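Local atomic coordinates of mannose-specific lectin (Galanthus nivalis, PDB entry 1JPC), a protein that binds alpha-D-linked mannose, with high affinity for alpha-(1-3)-mannose oligomers, and displays antiviral activity that may help defend the plant against infection. Residues W41-F53 with V63-S75. Residues are numbered along the deposited sequence; the frame is centred on the assembly and turned at random.
Sequences WATNTGGLSRSCF and VVYNPSNKPIWAS. With MAN (alpha-D-mannopyranose), chain D.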
# COMPACT_ATOMS: atom_id res chain seq x y z
N TRP A 41 -19.04 12.36 1.14
CA TRP A 41 -18.87 13.78 1.41
C TRP A 41 -18.46 14.45 0.10
O TRP A 41 -17.80 13.83 -0.73
CB TRP A 41 -17.76 13.96 2.45
CG TRP A 41 -17.49 15.38 2.85
CD1 TRP A 41 -18.10 16.06 3.87
CD2 TRP A 41 -16.55 16.28 2.26
NE1 TRP A 41 -17.60 17.34 3.94
CE2 TRP A 41 -16.65 17.50 2.97
CE3 TRP A 41 -15.63 16.18 1.21
CZ2 TRP A 41 -15.87 18.61 2.65
CZ3 TRP A 41 -14.86 17.29 0.89
CH2 TRP A 41 -14.98 18.49 1.61
N ALA A 42 -18.83 15.71 -0.07
CA ALA A 42 -18.46 16.45 -1.27
C ALA A 42 -18.49 17.94 -0.95
O ALA A 42 -19.09 18.35 0.05
CB ALA A 42 -19.41 16.13 -2.42
N THR A 43 -17.77 18.72 -1.75
CA THR A 43 -17.74 20.17 -1.60
C THR A 43 -18.98 20.75 -2.29
O THR A 43 -19.32 21.91 -2.09
CB THR A 43 -16.46 20.78 -2.22
OG1 THR A 43 -16.30 20.30 -3.56
CG2 THR A 43 -15.23 20.39 -1.42
N ASN A 44 -19.63 19.92 -3.10
CA ASN A 44 -20.85 20.28 -3.82
C ASN A 44 -20.60 21.46 -4.75
O ASN A 44 -21.40 22.40 -4.82
CB ASN A 44 -22.00 20.58 -2.85
CG ASN A 44 -22.32 19.40 -1.93
OD1 ASN A 44 -22.51 18.26 -2.38
ND2 ASN A 44 -22.39 19.66 -0.64
N THR A 45 -19.47 21.41 -5.45
CA THR A 45 -19.09 22.47 -6.39
C THR A 45 -18.97 21.94 -7.83
O THR A 45 -18.26 22.52 -8.66
CB THR A 45 -17.75 23.13 -5.96
OG1 THR A 45 -16.73 22.13 -5.83
CG2 THR A 45 -17.90 23.88 -4.62
N GLY A 46 -19.68 20.85 -8.12
CA GLY A 46 -19.65 20.28 -9.45
C GLY A 46 -20.37 21.18 -10.43
O GLY A 46 -21.47 21.66 -10.14
N GLY A 47 -19.75 21.44 -11.58
CA GLY A 47 -20.37 22.30 -12.57
C GLY A 47 -19.95 23.76 -12.49
O GLY A 47 -20.10 24.50 -13.47
N LEU A 48 -19.41 24.19 -11.35
CA LEU A 48 -18.97 25.58 -11.20
C LEU A 48 -17.74 25.91 -12.06
O LEU A 48 -17.40 27.08 -12.22
CB LEU A 48 -18.68 25.92 -9.73
CG LEU A 48 -19.83 25.82 -8.73
CD1 LEU A 48 -19.35 26.30 -7.37
CD2 LEU A 48 -21.02 26.64 -9.19
N SER A 49 -17.08 24.89 -12.60
CA SER A 49 -15.90 25.07 -13.43
C SER A 49 -15.45 23.73 -14.00
O SER A 49 -16.10 22.71 -13.78
CB SER A 49 -14.75 25.70 -12.64
OG SER A 49 -14.69 27.10 -12.80
N ARG A 50 -14.34 23.74 -14.72
CA ARG A 50 -13.80 22.53 -15.31
C ARG A 50 -12.32 22.50 -14.97
O ARG A 50 -11.72 23.56 -14.77
CB ARG A 50 -13.97 22.57 -16.84
CG ARG A 50 -14.99 21.60 -17.42
CD ARG A 50 -14.50 20.15 -17.34
NE ARG A 50 -15.45 19.21 -17.95
CZ ARG A 50 -15.20 18.51 -19.06
NH1 ARG A 50 -14.03 18.64 -19.69
NH2 ARG A 50 -16.13 17.70 -19.56
N SER A 51 -11.78 21.30 -14.81
CA SER A 51 -10.36 21.10 -14.54
C SER A 51 -9.74 21.81 -13.34
O SER A 51 -8.70 22.47 -13.46
CB SER A 51 -9.57 21.44 -15.80
OG SER A 51 -10.19 20.85 -16.93
N CYS A 52 -10.38 21.67 -12.19
CA CYS A 52 -9.86 22.26 -10.96
C CYS A 52 -8.74 21.39 -10.40
O CYS A 52 -8.58 20.24 -10.80
CB CYS A 52 -10.96 22.35 -9.91
SG CYS A 52 -12.22 23.62 -10.22
N PHE A 53 -7.94 21.96 -9.51
CA PHE A 53 -6.87 21.22 -8.85
C PHE A 53 -6.98 21.49 -7.36
O PHE A 53 -7.53 22.52 -6.96
CB PHE A 53 -5.48 21.59 -9.40
CG PHE A 53 -5.15 23.06 -9.33
CD1 PHE A 53 -4.49 23.59 -8.22
CD2 PHE A 53 -5.41 23.90 -10.42
CE1 PHE A 53 -4.10 24.94 -8.19
CE2 PHE A 53 -5.02 25.25 -10.41
CZ PHE A 53 -4.36 25.77 -9.29
N VAL A 63 -7.31 24.26 -0.54
CA VAL A 63 -8.11 25.03 -1.50
C VAL A 63 -8.32 24.38 -2.88
O VAL A 63 -7.37 23.86 -3.48
CB VAL A 63 -7.46 26.43 -1.74
CG1 VAL A 63 -8.40 27.33 -2.54
CG2 VAL A 63 -7.06 27.08 -0.42
N VAL A 64 -9.55 24.42 -3.39
CA VAL A 64 -9.87 23.92 -4.73
C VAL A 64 -9.80 25.13 -5.67
O VAL A 64 -10.54 26.10 -5.49
CB VAL A 64 -11.28 23.31 -4.79
CG1 VAL A 64 -11.65 22.98 -6.23
CG2 VAL A 64 -11.35 22.06 -3.95
N TYR A 65 -8.90 25.09 -6.65
CA TYR A 65 -8.74 26.19 -7.60
C TYR A 65 -9.18 25.86 -9.02
O TYR A 65 -9.00 24.73 -9.47
CB TYR A 65 -7.26 26.60 -7.68
CG TYR A 65 -6.74 27.37 -6.50
CD1 TYR A 65 -7.17 28.67 -6.25
CD2 TYR A 65 -5.80 26.81 -5.64
CE1 TYR A 65 -6.68 29.40 -5.17
CE2 TYR A 65 -5.30 27.53 -4.56
CZ TYR A 65 -5.75 28.82 -4.33
OH TYR A 65 -5.27 29.54 -3.26
N ASN A 66 -9.77 26.82 -9.72
CA ASN A 66 -10.14 26.57 -11.11
C ASN A 66 -8.92 26.97 -11.94
O ASN A 66 -7.95 27.51 -11.39
CB ASN A 66 -11.43 27.31 -11.53
CG ASN A 66 -11.27 28.83 -11.59
OD1 ASN A 66 -10.20 29.39 -11.37
ND2 ASN A 66 -12.37 29.50 -11.93
N PRO A 67 -8.91 26.71 -13.26
CA PRO A 67 -7.73 27.08 -14.05
C PRO A 67 -7.31 28.56 -13.93
O PRO A 67 -6.12 28.87 -13.92
CB PRO A 67 -8.16 26.72 -15.47
CG PRO A 67 -9.02 25.51 -15.24
CD PRO A 67 -9.88 25.97 -14.09
N SER A 68 -8.28 29.45 -13.78
CA SER A 68 -8.01 30.87 -13.65
C SER A 68 -7.50 31.23 -12.25
O SER A 68 -7.44 32.41 -11.89
CB SER A 68 -9.27 31.68 -13.97
OG SER A 68 -9.85 31.27 -15.20
N ASN A 69 -7.15 30.21 -11.47
CA ASN A 69 -6.65 30.38 -10.11
C ASN A 69 -7.55 31.12 -9.12
O ASN A 69 -7.07 31.81 -8.22
CB ASN A 69 -5.24 30.99 -10.11
CG ASN A 69 -4.19 30.04 -10.67
OD1 ASN A 69 -4.10 28.89 -10.27
ND2 ASN A 69 -3.40 30.54 -11.61
N LYS A 70 -8.86 30.96 -9.28
CA LYS A 70 -9.81 31.57 -8.35
C LYS A 70 -10.26 30.43 -7.42
O LYS A 70 -10.54 29.33 -7.89
CB LYS A 70 -11.05 32.11 -9.09
CG LYS A 70 -10.75 32.86 -10.37
CD LYS A 70 -10.01 34.15 -10.10
CE LYS A 70 -9.70 34.88 -11.41
NZ LYS A 70 -8.91 36.12 -11.19
N PRO A 71 -10.28 30.67 -6.10
CA PRO A 71 -10.71 29.65 -5.13
C PRO A 71 -12.21 29.33 -5.18
O PRO A 71 -13.05 30.19 -4.91
CB PRO A 71 -10.30 30.25 -3.78
CG PRO A 71 -10.36 31.73 -4.04
CD PRO A 71 -9.73 31.84 -5.40
N ILE A 72 -12.52 28.09 -5.52
CA ILE A 72 -13.89 27.59 -5.63
C ILE A 72 -14.40 27.13 -4.26
O ILE A 72 -15.60 27.21 -3.97
CB ILE A 72 -13.94 26.38 -6.61
CG1 ILE A 72 -13.41 26.79 -7.99
CG2 ILE A 72 -15.34 25.81 -6.71
CD1 ILE A 72 -14.16 27.95 -8.63
N TRP A 73 -13.50 26.61 -3.42
CA TRP A 73 -13.83 26.13 -2.09
C TRP A 73 -12.55 26.12 -1.27
O TRP A 73 -11.46 25.99 -1.83
CB TRP A 73 -14.41 24.71 -2.18
CG TRP A 73 -14.70 24.05 -0.84
CD1 TRP A 73 -15.88 24.08 -0.15
CD2 TRP A 73 -13.79 23.27 -0.05
NE1 TRP A 73 -15.76 23.37 1.02
CE2 TRP A 73 -14.50 22.87 1.11
CE3 TRP A 73 -12.45 22.88 -0.20
CZ2 TRP A 73 -13.90 22.09 2.12
CZ3 TRP A 73 -11.86 22.11 0.79
CH2 TRP A 73 -12.59 21.73 1.94
N ALA A 74 -12.67 26.28 0.04
CA ALA A 74 -11.50 26.25 0.91
C ALA A 74 -11.92 25.76 2.27
O ALA A 74 -13.10 25.83 2.61
CB ALA A 74 -10.86 27.63 1.02
N SER A 75 -10.98 25.18 3.01
CA SER A 75 -11.26 24.69 4.35
C SER A 75 -11.31 25.86 5.32
O SER A 75 -11.91 25.76 6.39
CB SER A 75 -10.22 23.65 4.79
OG SER A 75 -8.90 24.10 4.56
C1 MAN D . -23.62 13.83 -3.68
C2 MAN D . -24.94 14.58 -3.47
C3 MAN D . -24.76 15.70 -2.45
C4 MAN D . -24.09 15.19 -1.17
C5 MAN D . -22.84 14.35 -1.47
C6 MAN D . -22.34 13.62 -0.24
O2 MAN D . -25.93 13.67 -3.01
O3 MAN D . -26.02 16.25 -2.12
O4 MAN D . -23.73 16.30 -0.36
O5 MAN D . -23.15 13.33 -2.44
O6 MAN D . -23.30 12.68 0.22
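Trp41 points its edge at the face of Trp73 in an offset edge-to-face pair, planes at 76°, where two antiparallel sheets of the beta-prism II fold of this bulb-type lectin meet. With CG anti to the backbone N in both (chi1 -178° in Trp41), the indoles come from opposite directions and meet at their six-membered rings. Thr43 lays its CG2 over Trp73, 3.5 Å from the centroid of the five-membered ring, while its OG1 donates a hydrogen bond to Thr45 OG1, itself hydrogen-bonded to Cys29 O. Thr45 CB then meets Ile72 CG2 at 3.7 Å, and Leu48 CD1 brushes the same methyl. Trp41 belongs to one mannose pocket, with Ala42 and Asn44, and Ile72 and Trp73 to another, so the tryptophan pair connects the two; Asn44 OD1 accepts a bond from mannose O4 at 3.1 Å. Cys52, disulfide-linked to Cys29, sets its CB against Val64 CG1. Phe53 and Tyr65 form an antiparallel hydrogen-bonded pair, Tyr65 N to Phe53 O being 2.9 Å. With chi1 at 56°, Phe53 swings its ring across the neighbouring strand, one face on Tyr65 CB, and Asn69 OD1 sits at the ring's edge, in plane, 3.3 Å from Phe53 CZ.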